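Glutamate ABC superfamily ATP binding cassette transporter, binding protein (PDB 5EYF) binds L-glutamate outside the cell and probably delivers it to an ATP-binding cassette transporter for uptake. Local coordinates at residues E16-K22 against I79-T85; P72-N76 against A203-G207; A48-I53 against A218-M222; R26-M30 against G40-D44; G226-K230 against E241-E245. One frame throughout, in Å; residues are numbered along the deposited sequence.

Contact 1 of 5, residues E16-K22 against I79-T85. With GLU (glutamic acid), chain E.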
# COMPACT_ATOMS: atom_id res chain seq x y z
N GLU B 16 12.69 9.87 -27.72
CA GLU B 16 11.28 9.87 -27.34
C GLU B 16 10.97 8.62 -26.53
O GLU B 16 11.56 7.56 -26.76
CB GLU B 16 10.39 9.95 -28.59
CG GLU B 16 8.89 10.17 -28.35
CD GLU B 16 8.09 10.09 -29.64
OE1 GLU B 16 8.18 9.05 -30.33
OE2 GLU B 16 7.40 11.07 -30.00
N ILE B 17 10.05 8.75 -25.58
CA ILE B 17 9.40 7.60 -24.95
C ILE B 17 7.90 7.75 -25.15
O ILE B 17 7.35 8.85 -25.00
CB ILE B 17 9.73 7.49 -23.45
CG1 ILE B 17 11.23 7.31 -23.27
CG2 ILE B 17 8.91 6.33 -22.80
CD1 ILE B 17 11.62 7.31 -21.84
N ILE B 18 7.24 6.65 -25.53
CA ILE B 18 5.81 6.63 -25.83
C ILE B 18 5.08 5.96 -24.68
O ILE B 18 5.31 4.78 -24.40
CB ILE B 18 5.53 5.90 -27.14
CG1 ILE B 18 6.35 6.49 -28.29
CG2 ILE B 18 4.04 5.96 -27.45
CD1 ILE B 18 6.14 5.81 -29.60
N TRP B 19 4.19 6.69 -24.04
CA TRP B 19 3.55 6.25 -22.80
C TRP B 19 2.07 6.02 -23.06
O TRP B 19 1.40 6.86 -23.66
CB TRP B 19 3.67 7.28 -21.68
CG TRP B 19 5.04 7.58 -21.24
CD1 TRP B 19 5.89 8.49 -21.78
CD2 TRP B 19 5.73 6.99 -20.13
NE1 TRP B 19 7.08 8.51 -21.08
CE2 TRP B 19 7.00 7.60 -20.05
CE3 TRP B 19 5.39 6.02 -19.19
CZ2 TRP B 19 7.95 7.24 -19.10
CZ3 TRP B 19 6.32 5.69 -18.20
CH2 TRP B 19 7.59 6.29 -18.18
N GLY B 20 1.58 4.87 -22.61
CA GLY B 20 0.16 4.60 -22.59
C GLY B 20 -0.50 5.09 -21.32
O GLY B 20 -0.14 4.65 -20.22
N VAL B 21 -1.46 6.01 -21.44
CA VAL B 21 -2.10 6.65 -20.30
C VAL B 21 -3.60 6.62 -20.50
O VAL B 21 -4.10 6.54 -21.63
CB VAL B 21 -1.63 8.12 -20.11
CG1 VAL B 21 -0.14 8.20 -19.74
CG2 VAL B 21 -1.92 8.98 -21.37
N LYS B 22 -4.33 6.70 -19.38
CA LYS B 22 -5.77 6.91 -19.46
C LYS B 22 -6.05 8.30 -20.02
O LYS B 22 -5.28 9.25 -19.83
CB LYS B 22 -6.42 6.76 -18.08
CG LYS B 22 -6.15 5.41 -17.39
CD LYS B 22 -6.46 4.22 -18.28
CE LYS B 22 -6.48 2.88 -17.52
NZ LYS B 22 -7.68 2.66 -16.66
N ILE B 79 3.16 1.15 -27.53
CA ILE B 79 3.63 2.03 -26.48
C ILE B 79 4.81 1.34 -25.82
O ILE B 79 4.96 0.12 -25.91
CB ILE B 79 2.53 2.33 -25.44
CG1 ILE B 79 1.98 1.01 -24.90
CG2 ILE B 79 1.42 3.14 -26.07
CD1 ILE B 79 0.89 1.17 -23.85
N ASP B 80 5.66 2.14 -25.16
CA ASP B 80 6.85 1.64 -24.47
C ASP B 80 6.55 1.26 -23.03
O ASP B 80 7.26 0.43 -22.44
CB ASP B 80 7.97 2.69 -24.49
CG ASP B 80 8.38 3.08 -25.90
OD1 ASP B 80 8.36 2.20 -26.82
OD2 ASP B 80 8.72 4.28 -26.09
N ALA B 81 5.55 1.90 -22.43
CA ALA B 81 5.24 1.66 -21.03
C ALA B 81 3.80 2.06 -20.79
O ALA B 81 3.27 2.96 -21.47
CB ALA B 81 6.19 2.48 -20.11
N ILE B 82 3.16 1.38 -19.82
CA ILE B 82 1.83 1.74 -19.34
C ILE B 82 1.98 2.49 -18.02
O ILE B 82 2.55 1.95 -17.06
CB ILE B 82 0.94 0.52 -19.09
CG1 ILE B 82 0.77 -0.35 -20.34
CG2 ILE B 82 -0.42 0.98 -18.57
CD1 ILE B 82 0.17 -1.74 -19.97
N ILE B 83 1.48 3.71 -17.96
CA ILE B 83 1.32 4.39 -16.67
C ILE B 83 -0.13 4.86 -16.64
O ILE B 83 -0.49 5.91 -17.20
CB ILE B 83 2.35 5.50 -16.42
CG1 ILE B 83 2.28 5.96 -14.96
CG2 ILE B 83 2.30 6.68 -17.41
CD1 ILE B 83 3.44 6.90 -14.61
N ALA B 84 -0.99 4.07 -16.01
CA ALA B 84 -2.43 4.22 -16.22
C ALA B 84 -3.16 3.53 -15.08
O ALA B 84 -3.79 2.50 -15.29
CB ALA B 84 -2.87 3.62 -17.58
N THR B 85 -3.01 4.07 -13.86
CA THR B 85 -3.66 3.57 -12.63
C THR B 85 -3.65 2.04 -12.56
O THR B 85 -4.66 1.41 -12.26
CB THR B 85 -5.10 4.11 -12.49
OG1 THR B 85 -5.94 3.66 -13.57
CG2 THR B 85 -5.09 5.63 -12.48
N GLU E . -5.98 -0.04 -10.30
CA GLU E . -7.01 -1.02 -10.69
C GLU E . -6.48 -1.95 -11.78
O GLU E . -5.34 -1.80 -12.24
CB GLU E . -8.31 -0.33 -11.16
CG GLU E . -8.11 0.83 -12.14
CD GLU E . -7.72 0.40 -13.55
OE1 GLU E . -7.05 1.19 -14.22
OE2 GLU E . -8.14 -0.68 -14.03
OXT GLU E . -7.19 -2.88 -12.21
O HOH W 1 10.25 5.25 -28.01
O HOH W 2 -2.94 7.43 -16.89
O HOH W 3 -8.18 4.55 -14.61
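Ile-18 N donates to Asp-80 OD2 at 2.8 Å, and Asp-80 N returns a bond to Ile-18 O at 2.8 Å. Next along come Gly-20 N to Ala-81 O at 2.8 Å and Ile-83 N to Gly-20 O at 2.9 Å. This is parallel strand pairing, with the Asp-80 carboxylate taking a place that a carbonyl would otherwise fill. Arg-10 holds the other oxygen of Asp-80 in a salt bridge. At the far end Lys-22 NZ and Thr-85 OG1 both donate to OE1 of the bound glutamate, at 2.9 and 2.8 Å. Thr-85 O accepts from the ligand N at 2.8 Å.

Apolar groups close both faces. Trp-19 CE3 meets Ile-83 CG2 at 3.6 Å, and Trp-19 CZ3 meets Ala-81 CB at 3.7 Å. Gly-20 leaves room for Ile-79, whose CD1 lies 3.7 Å from Gly-20 CA. The pairing leads into the pocket, where the cation and hydroxyl meet the ligand's side-chain carboxylate and the Thr-85 carbonyl its amino group.

Contact 2 of 5, residues P72-N76 against A203-G207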
# COMPACT_ATOMS: atom_id res chain seq x y z
N PRO B 72 -2.60 -5.39 -24.27
CA PRO B 72 -2.44 -5.66 -25.71
C PRO B 72 -1.60 -4.62 -26.45
O PRO B 72 -0.72 -5.00 -27.22
CB PRO B 72 -3.89 -5.71 -26.22
CG PRO B 72 -4.65 -6.23 -25.05
CD PRO B 72 -4.01 -5.57 -23.84
N LEU B 73 -1.80 -3.32 -26.17
CA LEU B 73 -1.02 -2.28 -26.82
C LEU B 73 0.44 -2.32 -26.39
O LEU B 73 1.34 -2.12 -27.21
CB LEU B 73 -1.62 -0.92 -26.51
CG LEU B 73 -2.92 -0.66 -27.26
CD1 LEU B 73 -3.63 0.56 -26.68
CD2 LEU B 73 -2.59 -0.45 -28.72
N LEU B 74 0.68 -2.55 -25.10
CA LEU B 74 2.06 -2.67 -24.63
C LEU B 74 2.77 -3.86 -25.28
O LEU B 74 3.89 -3.72 -25.77
CB LEU B 74 2.09 -2.81 -23.11
CG LEU B 74 3.51 -2.89 -22.53
CD1 LEU B 74 4.27 -1.57 -22.67
CD2 LEU B 74 3.43 -3.24 -21.04
N LYS B 75 2.14 -5.04 -25.26
CA LYS B 75 2.84 -6.22 -25.75
C LYS B 75 3.03 -6.18 -27.25
O LYS B 75 3.94 -6.82 -27.77
CB LYS B 75 2.09 -7.48 -25.29
CG LYS B 75 2.04 -7.59 -23.75
CD LYS B 75 1.66 -9.00 -23.28
CE LYS B 75 2.69 -10.05 -23.70
NZ LYS B 75 3.90 -10.00 -22.84
N ASN B 76 2.22 -5.40 -27.95
CA ASN B 76 2.36 -5.25 -29.39
C ASN B 76 3.36 -4.16 -29.78
O ASN B 76 3.64 -4.00 -30.97
CB ASN B 76 1.01 -4.93 -30.00
CG ASN B 76 1.00 -5.14 -31.48
OD1 ASN B 76 1.24 -6.25 -31.94
ND2 ASN B 76 0.75 -4.08 -32.23
N ALA B 203 3.98 -0.47 -16.19
CA ALA B 203 4.15 -1.75 -16.85
C ALA B 203 5.00 -1.61 -18.10
O ALA B 203 4.80 -0.69 -18.90
CB ALA B 203 2.80 -2.36 -17.20
N ILE B 204 5.94 -2.54 -18.27
CA ILE B 204 6.86 -2.58 -19.39
C ILE B 204 6.83 -4.00 -19.97
O ILE B 204 6.66 -4.98 -19.24
CB ILE B 204 8.27 -2.14 -18.93
CG1 ILE B 204 8.21 -0.67 -18.46
CG2 ILE B 204 9.35 -2.39 -20.00
CD1 ILE B 204 9.48 -0.15 -17.85
N ASN B 205 6.89 -4.11 -21.30
CA ASN B 205 6.82 -5.45 -21.87
C ASN B 205 8.00 -6.30 -21.39
O ASN B 205 9.06 -5.78 -21.03
CB ASN B 205 6.83 -5.38 -23.41
CG ASN B 205 6.34 -6.65 -24.06
OD1 ASN B 205 5.69 -7.48 -23.41
ND2 ASN B 205 6.64 -6.81 -25.34
N LYS B 206 7.79 -7.61 -21.38
CA LYS B 206 8.88 -8.54 -21.16
C LYS B 206 9.98 -8.33 -22.20
O LYS B 206 9.72 -7.97 -23.36
CB LYS B 206 8.36 -9.98 -21.23
CG LYS B 206 7.23 -10.27 -20.27
CD LYS B 206 7.74 -10.39 -18.84
CE LYS B 206 6.65 -10.87 -17.87
NZ LYS B 206 7.13 -10.81 -16.47
N GLY B 207 11.23 -8.55 -21.78
CA GLY B 207 12.36 -8.45 -22.68
C GLY B 207 12.84 -7.04 -22.89
O GLY B 207 13.56 -6.78 -23.87
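Leu-74 and Asn-205 fill most of this small contact, where helix 70-75 meets residues 203-205 of strand 198-205. Leu-74 has chi1 in t and chi2 in p. This lays its CD2 methyl along the strand backbone, 3.6 Å from Ala-203 O and 3.6 Å from Asn-205 N. The same methyl lies 4.0 Å from Ala-203 CB.

Lys-75 leaves the helix sideways, with chi1 in m and chi2 in t. Both outer torsions are p, so the chain bends over toward Asn-205. Its NZ then reaches Asn-205 OD1 at 3.1 Å, a hydrogen bond, and it also bonds to the carbonyl of Gln-95. Asn-205, with chi1 in t, points toward the helix. Its OD1 also takes a weak bond from Lys-206 N at 2.9 Å.

Two side chains turn elsewhere. Lys-206 turns off from the helix, and its amine bonds to the carbonyl of Lys-93 and forms a salt bridge with Asp-97. Ile-204 points away from helix 70-75 and packs on helix 209-225. The strand therefore carries a helix on each face. Along its edge the strand bonds by its backbone, at Ala-203, to Ile-82, continuing the sheet of the first lobe. Such an alpha/beta sandwich, with a returning antiparallel strand beside parallel ones, is the lobe design of type II periplasmic binding proteins.

Contact 3 of 5, residues A48-I53 against A218-M222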
# COMPACT_ATOMS: atom_id res chain seq x y z
N ALA B 48 8.32 13.43 -16.08
CA ALA B 48 9.50 13.54 -15.24
C ALA B 48 10.46 12.36 -15.46
O ALA B 48 11.68 12.54 -15.48
CB ALA B 48 9.08 13.62 -13.77
N ILE B 49 9.92 11.15 -15.65
CA ILE B 49 10.78 10.00 -15.90
C ILE B 49 11.49 10.17 -17.21
O ILE B 49 12.69 9.89 -17.32
CB ILE B 49 9.94 8.71 -15.89
CG1 ILE B 49 9.49 8.42 -14.47
CG2 ILE B 49 10.75 7.54 -16.46
CD1 ILE B 49 8.48 7.28 -14.40
N THR B 50 10.77 10.61 -18.23
CA THR B 50 11.38 10.80 -19.54
C THR B 50 12.54 11.78 -19.47
O THR B 50 13.59 11.56 -20.10
CB THR B 50 10.32 11.29 -20.52
OG1 THR B 50 9.24 10.34 -20.54
CG2 THR B 50 10.93 11.32 -21.93
N LYS B 51 12.40 12.85 -18.68
CA LYS B 51 13.52 13.78 -18.58
C LYS B 51 14.71 13.17 -17.83
O LYS B 51 15.87 13.49 -18.14
CB LYS B 51 13.06 15.08 -17.90
CG LYS B 51 12.03 15.88 -18.70
CD LYS B 51 12.53 16.25 -20.10
CE LYS B 51 11.63 17.31 -20.74
NZ LYS B 51 11.91 17.55 -22.20
N LYS B 52 14.46 12.31 -16.84
CA LYS B 52 15.57 11.62 -16.19
C LYS B 52 16.28 10.67 -17.16
O LYS B 52 17.51 10.58 -17.17
CB LYS B 52 15.08 10.83 -14.97
CG LYS B 52 14.52 11.67 -13.82
CD LYS B 52 15.52 12.70 -13.31
CE LYS B 52 15.06 13.25 -11.97
NZ LYS B 52 15.95 14.41 -11.61
N ILE B 53 15.52 9.93 -17.97
CA ILE B 53 16.13 8.91 -18.81
C ILE B 53 16.87 9.55 -19.98
O ILE B 53 18.03 9.22 -20.26
CB ILE B 53 15.06 7.91 -19.30
CG1 ILE B 53 14.43 7.19 -18.11
CG2 ILE B 53 15.65 6.91 -20.35
CD1 ILE B 53 13.37 6.16 -18.52
N ALA B 218 15.17 6.29 -12.77
CA ALA B 218 14.53 7.60 -12.85
C ALA B 218 13.66 7.86 -11.63
O ALA B 218 13.74 8.93 -11.01
CB ALA B 218 13.70 7.69 -14.14
N LEU B 219 12.83 6.87 -11.25
CA LEU B 219 12.00 7.02 -10.05
C LEU B 219 12.86 7.22 -8.81
O LEU B 219 12.56 8.08 -7.98
CB LEU B 219 11.09 5.79 -9.85
CG LEU B 219 9.91 5.69 -10.82
CD1 LEU B 219 9.31 4.29 -10.74
CD2 LEU B 219 8.90 6.77 -10.47
N GLU B 220 13.92 6.42 -8.67
CA GLU B 220 14.85 6.61 -7.55
C GLU B 220 15.34 8.05 -7.47
O GLU B 220 15.32 8.67 -6.41
CB GLU B 220 16.04 5.65 -7.68
CG GLU B 220 16.99 5.67 -6.49
CD GLU B 220 18.11 4.63 -6.60
OE1 GLU B 220 18.25 4.00 -7.67
OE2 GLU B 220 18.84 4.44 -5.61
N GLU B 221 15.78 8.59 -8.61
CA GLU B 221 16.30 9.95 -8.64
C GLU B 221 15.22 10.96 -8.26
O GLU B 221 15.51 11.95 -7.57
CB GLU B 221 16.86 10.23 -10.03
CG GLU B 221 18.19 9.53 -10.34
CD GLU B 221 18.69 9.81 -11.76
OE1 GLU B 221 18.37 10.89 -12.32
OE2 GLU B 221 19.39 8.93 -12.32
N MSE B 222 13.98 10.72 -8.68
CA MSE B 222 12.89 11.64 -8.42
C MSE B 222 12.48 11.63 -6.95
O MSE B 222 12.09 12.65 -6.39
CB MSE B 222 11.68 11.28 -9.30
CG MSE B 222 11.93 11.56 -10.80
SE MSE B 222 10.71 10.59 -11.96
CE MSE B 222 8.98 11.17 -11.22
O HOH W 4 18.57 13.06 -11.22
O HOH W 5 19.19 11.81 -14.67
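Ala-218 is at the middle of the crossing. Its CB lies 3.5 Å from Lys-52 CB, 3.8 Å from Ile-49 CG2 and 4.1 Å from Ile-53 CG1. The small residue lets the backbones come close, with Lys-52 CA and Ala-218 CA 5.3 Å apart. One turn further on, selenomethionine Met-222 reaches back across the other helix. Its SE touches Ile-49 CG1 at 3.5 Å, and its CE touches Ala-48 CB at 3.5 Å. Ile-49 CD1 also meets Leu-219 CD2 at 4.0 Å.

Lys-52 marks the polar edge. Its aliphatic part covers the apolar centre, with CE 3.7 Å from Met-222 CG. Lys-52 NZ stays 4.3 Å from Glu-221 OE1, too far for a salt bridge. Water 4 joins these two atoms instead, and water 5 links Glu-221 OE1 to Lys-52 O. The salt bridge of Lys-52 is with Asp-225.

The axes of segments 48-53 and 218-222 approach to 9.2 Å at 105°, so they cross nearly at right angles and touch over a short length. Ile-49 also packs on Trp-19 of strand 16-21, and Ala-48 on helix 227-235. Helix 41-54 is thus held between the parallel sheet and the C-terminal helices.

Contact 4 of 5, residues R26-M30 against G40-D44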
# COMPACT_ATOMS: atom_id res chain seq x y z
N ARG B 26 -9.80 11.49 -14.20
CA ARG B 26 -9.40 12.75 -13.60
C ARG B 26 -8.42 12.50 -12.45
O ARG B 26 -8.62 11.59 -11.65
CB ARG B 26 -10.60 13.54 -13.07
CG ARG B 26 -10.26 15.01 -12.76
CD ARG B 26 -11.45 15.82 -12.22
NE ARG B 26 -11.57 15.67 -10.77
CZ ARG B 26 -10.97 16.45 -9.87
NH1 ARG B 26 -11.13 16.21 -8.58
NH2 ARG B 26 -10.21 17.46 -10.27
N LEU B 27 -7.39 13.34 -12.39
CA LEU B 27 -6.27 13.33 -11.43
C LEU B 27 -5.12 12.43 -11.89
O LEU B 27 -4.00 12.55 -11.35
CB LEU B 27 -6.67 12.94 -10.00
CG LEU B 27 -7.82 13.76 -9.40
CD1 LEU B 27 -8.13 13.30 -7.96
CD2 LEU B 27 -7.45 15.23 -9.45
N PHE B 28 -5.36 11.54 -12.85
CA PHE B 28 -4.31 10.63 -13.31
C PHE B 28 -3.99 10.78 -14.79
O PHE B 28 -2.83 11.01 -15.14
CB PHE B 28 -4.67 9.17 -12.99
CG PHE B 28 -4.58 8.88 -11.53
CD1 PHE B 28 -3.36 8.56 -10.95
CD2 PHE B 28 -5.71 8.98 -10.74
CE1 PHE B 28 -3.27 8.30 -9.58
CE2 PHE B 28 -5.63 8.72 -9.37
CZ PHE B 28 -4.39 8.38 -8.81
N GLY B 29 -4.99 10.65 -15.67
CA GLY B 29 -4.78 10.86 -17.08
C GLY B 29 -6.12 11.21 -17.66
O GLY B 29 -6.98 10.34 -17.79
N MSE B 30 -6.28 12.47 -18.03
CA MSE B 30 -7.54 13.00 -18.50
C MSE B 30 -7.29 13.92 -19.67
O MSE B 30 -6.52 14.86 -19.55
CB MSE B 30 -8.22 13.77 -17.38
CG MSE B 30 -9.18 14.80 -17.85
SE MSE B 30 -10.89 14.30 -17.18
CE MSE B 30 -11.23 12.80 -18.35
N GLY B 40 -2.59 14.96 -15.67
CA GLY B 40 -2.80 14.15 -14.48
C GLY B 40 -1.49 13.73 -13.84
O GLY B 40 -0.41 13.96 -14.36
N PHE B 41 -1.62 13.10 -12.68
CA PHE B 41 -0.46 12.58 -11.95
C PHE B 41 0.33 11.59 -12.79
O PHE B 41 1.56 11.63 -12.81
CB PHE B 41 -0.95 11.94 -10.65
CG PHE B 41 0.12 11.31 -9.80
CD1 PHE B 41 0.95 12.10 -9.02
CD2 PHE B 41 0.26 9.92 -9.74
CE1 PHE B 41 1.92 11.54 -8.22
CE2 PHE B 41 1.21 9.34 -8.93
CZ PHE B 41 2.05 10.14 -8.16
N ASP B 42 -0.35 10.61 -13.41
CA ASP B 42 0.37 9.64 -14.24
C ASP B 42 1.11 10.34 -15.38
O ASP B 42 2.26 9.98 -15.69
CB ASP B 42 -0.58 8.60 -14.86
CG ASP B 42 -1.05 7.54 -13.89
OD1 ASP B 42 -0.41 7.31 -12.83
OD2 ASP B 42 -2.08 6.90 -14.25
N VAL B 43 0.45 11.30 -16.03
CA VAL B 43 1.08 12.08 -17.10
C VAL B 43 2.32 12.81 -16.58
O VAL B 43 3.38 12.83 -17.23
CB VAL B 43 0.07 13.06 -17.71
CG1 VAL B 43 0.76 14.04 -18.68
CG2 VAL B 43 -1.02 12.29 -18.43
N ASP B 44 2.21 13.44 -15.41
CA ASP B 44 3.35 14.21 -14.90
C ASP B 44 4.51 13.31 -14.48
O ASP B 44 5.69 13.67 -14.66
CB ASP B 44 2.92 15.10 -13.73
CG ASP B 44 2.18 16.35 -14.20
OD1 ASP B 44 2.06 16.58 -15.43
OD2 ASP B 44 1.72 17.12 -13.33
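This is the capped start of helix 41-54, set beside the glutamate pocket. Backbone carbonyls of the turn before strand 29-32 receive the first amides of the helix. Phe-41 N donates to Leu-27 O at 2.8 Å. Phe-28 O takes two weak bonds, from Asp-42 N at 3.1 Å and from Val-43 N at 3.4 Å. A classic beta bulge at Phe-28 and Gly-29 shapes this strand. Gly-40 is the N-cap residue. Its CA lies only 3.2 Å from Phe-28 O, and a side chain there would clash with that oxygen.

The Phe-28 ring meets Phe-41, CE1 to CD2 at 3.9 Å, and both rings pack on Phe-236. Asp-42 OD2 lies 3.7 Å from Phe-28 CB. That carboxylate bonds to Tyr-102 and to the amide of Thr-85, a glutamate-binding residue that Phe-28 also touches. The first amides of the helix thus find carbonyl partners from across a short hairpin, one strongly and two weakly, and Asp-42 and Phe-28 join the helix start to Thr-85 of the glutamate site.

Contact 5 of 5, residues G226-K230 against E241-E245. With MG (magnesium ion), chain G; MG (magnesium ion), chain F.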
# COMPACT_ATOMS: atom_id res chain seq x y z
N GLY B 226 13.13 15.15 -4.68
CA GLY B 226 11.90 15.85 -4.39
C GLY B 226 10.99 16.06 -5.58
O GLY B 226 9.93 16.69 -5.42
N THR B 227 11.39 15.61 -6.77
CA THR B 227 10.53 15.74 -7.94
C THR B 227 9.26 14.94 -7.75
O THR B 227 8.16 15.42 -8.08
CB THR B 227 11.27 15.24 -9.18
OG1 THR B 227 12.47 16.03 -9.39
CG2 THR B 227 10.34 15.33 -10.43
N TYR B 228 9.38 13.71 -7.24
CA TYR B 228 8.19 12.92 -6.96
C TYR B 228 7.27 13.66 -6.00
O TYR B 228 6.05 13.78 -6.25
CB TYR B 228 8.58 11.56 -6.39
CG TYR B 228 7.39 10.74 -5.97
CD1 TYR B 228 6.77 9.90 -6.88
CD2 TYR B 228 6.85 10.84 -4.67
CE1 TYR B 228 5.64 9.15 -6.52
CE2 TYR B 228 5.75 10.10 -4.30
CZ TYR B 228 5.15 9.26 -5.22
OH TYR B 228 4.05 8.55 -4.79
N ASP B 229 7.83 14.17 -4.90
CA ASP B 229 7.01 14.81 -3.88
C ASP B 229 6.30 16.04 -4.44
O ASP B 229 5.13 16.27 -4.13
CB ASP B 229 7.89 15.15 -2.67
CG ASP B 229 8.62 13.92 -2.10
OD1 ASP B 229 9.50 13.34 -2.75
OD2 ASP B 229 8.33 13.54 -0.97
N LYS B 230 6.98 16.81 -5.30
CA LYS B 230 6.35 17.98 -5.89
C LYS B 230 5.15 17.57 -6.76
O LYS B 230 4.09 18.20 -6.71
CB LYS B 230 7.38 18.76 -6.72
CG LYS B 230 6.96 20.15 -7.09
CD LYS B 230 8.08 20.93 -7.75
CE LYS B 230 7.72 22.43 -7.86
NZ LYS B 230 8.70 23.22 -8.69
N GLU B 241 -2.44 9.49 1.91
CA GLU B 241 -2.20 8.05 2.01
C GLU B 241 -1.68 7.41 0.74
O GLU B 241 -1.10 6.32 0.80
CB GLU B 241 -3.48 7.34 2.44
CG GLU B 241 -3.89 7.69 3.85
CD GLU B 241 -2.70 7.69 4.81
OE1 GLU B 241 -2.21 6.59 5.13
OE2 GLU B 241 -2.26 8.78 5.23
N GLY B 242 -1.88 8.04 -0.42
CA GLY B 242 -1.41 7.43 -1.64
C GLY B 242 0.06 7.64 -1.90
O GLY B 242 0.62 7.00 -2.80
N LYS B 243 0.70 8.53 -1.15
CA LYS B 243 2.10 8.84 -1.38
C LYS B 243 3.01 7.68 -1.03
O LYS B 243 2.92 7.10 0.06
CB LYS B 243 2.48 10.05 -0.53
CG LYS B 243 3.89 10.55 -0.79
CD LYS B 243 4.18 11.78 0.05
CE LYS B 243 5.50 12.35 -0.39
NZ LYS B 243 5.95 13.51 0.42
N VAL B 244 3.95 7.40 -1.93
CA VAL B 244 5.06 6.50 -1.67
C VAL B 244 6.19 7.34 -1.06
O VAL B 244 6.73 8.24 -1.71
CB VAL B 244 5.51 5.80 -2.96
CG1 VAL B 244 6.77 4.95 -2.74
CG2 VAL B 244 4.37 4.96 -3.48
N GLU B 245 6.58 7.00 0.16
CA GLU B 245 7.65 7.73 0.84
C GLU B 245 9.07 7.32 0.41
O GLU B 245 9.34 6.22 -0.10
CB GLU B 245 7.53 7.55 2.35
CG GLU B 245 6.33 8.21 2.94
CD GLU B 245 5.09 7.32 2.92
OE1 GLU B 245 5.20 6.08 2.64
OE2 GLU B 245 3.98 7.86 3.18
OXT GLU B 245 9.99 8.12 0.59
MG MG G . 10.44 9.92 -0.29
MG MG F . 2.21 7.17 4.07
O HOH W 6 4.64 15.20 -1.21
O HOH W 7 0.48 6.29 4.64
O HOH W 8 1.60 7.67 2.21
O HOH W 9 2.81 5.32 3.19
O HOH W 10 1.39 9.05 4.50
O HOH W 11 3.17 6.67 5.70
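Tyr-228 loses the most surface here, followed by Lys-243 and Asp-229. Tyr-228 points from helix 227-235 toward the C-terminal tail. Its OH accepts a hydrogen bond from Val-244 N at 3.1 Å, and it also bonds to the carbonyl of Tyr-102. Lys-243 CG sits at the edge of the ring, 4.0 Å from CE2. On the Val-244 side, Tyr-228 CZ is 4.1 Å from Val-244 CB.

Lys-243 extends with every chi in t, which carries its amine to the helix. There NZ forms a salt bridge with Asp-229 OD2 at 2.8 Å, although the place of that oxygen is less sure. Water 6 also joins Lys-243 NZ, at 2.7 Å, to Asp-229 O, at 3.1 Å. A second carboxylate comes from Asp-90 of the second subunit, so this lysine serves the interface as well.

The tail ends at two magnesium ions. Glu-245 OXT binds one at 2.0 Å, with five atoms from elsewhere. Glu-245 OE2 binds the other at 2.1 Å, and five waters complete its shell. Water 7 of that shell donates to Glu-241 OE1, and water 8 lies 2.6 Å from Lys-243 O. One carboxylate oxygen with five waters is a typical hydrated magnesium site, here on a tail pinned to the last helix.

How the contacts relate
Contact 4 closes first along the chain, within the span bracketed by contact 1. Contacts 2 and 3 each interleave with contact 1, and contact 5 comes last. Contact 1 is the hub: its centre lies 10, 14 and 12 Å from those of contacts 2, 3 and 4, and it touches all three. Ile-82 N meets Ala-203 O at 2.8 Å, joining the parallel sheet of contact 1 to strand 198-205 of contact 2. Helix 41-54 serves both contacts 3 and 4. Contact 5 touches these two through helix 227-235 but stays about 9 Å, nearest atoms, from contact 1. Chain that returns after the second lobe, strand 198-205 and helix 209-225, thus completes the first lobe beside the glutamate site.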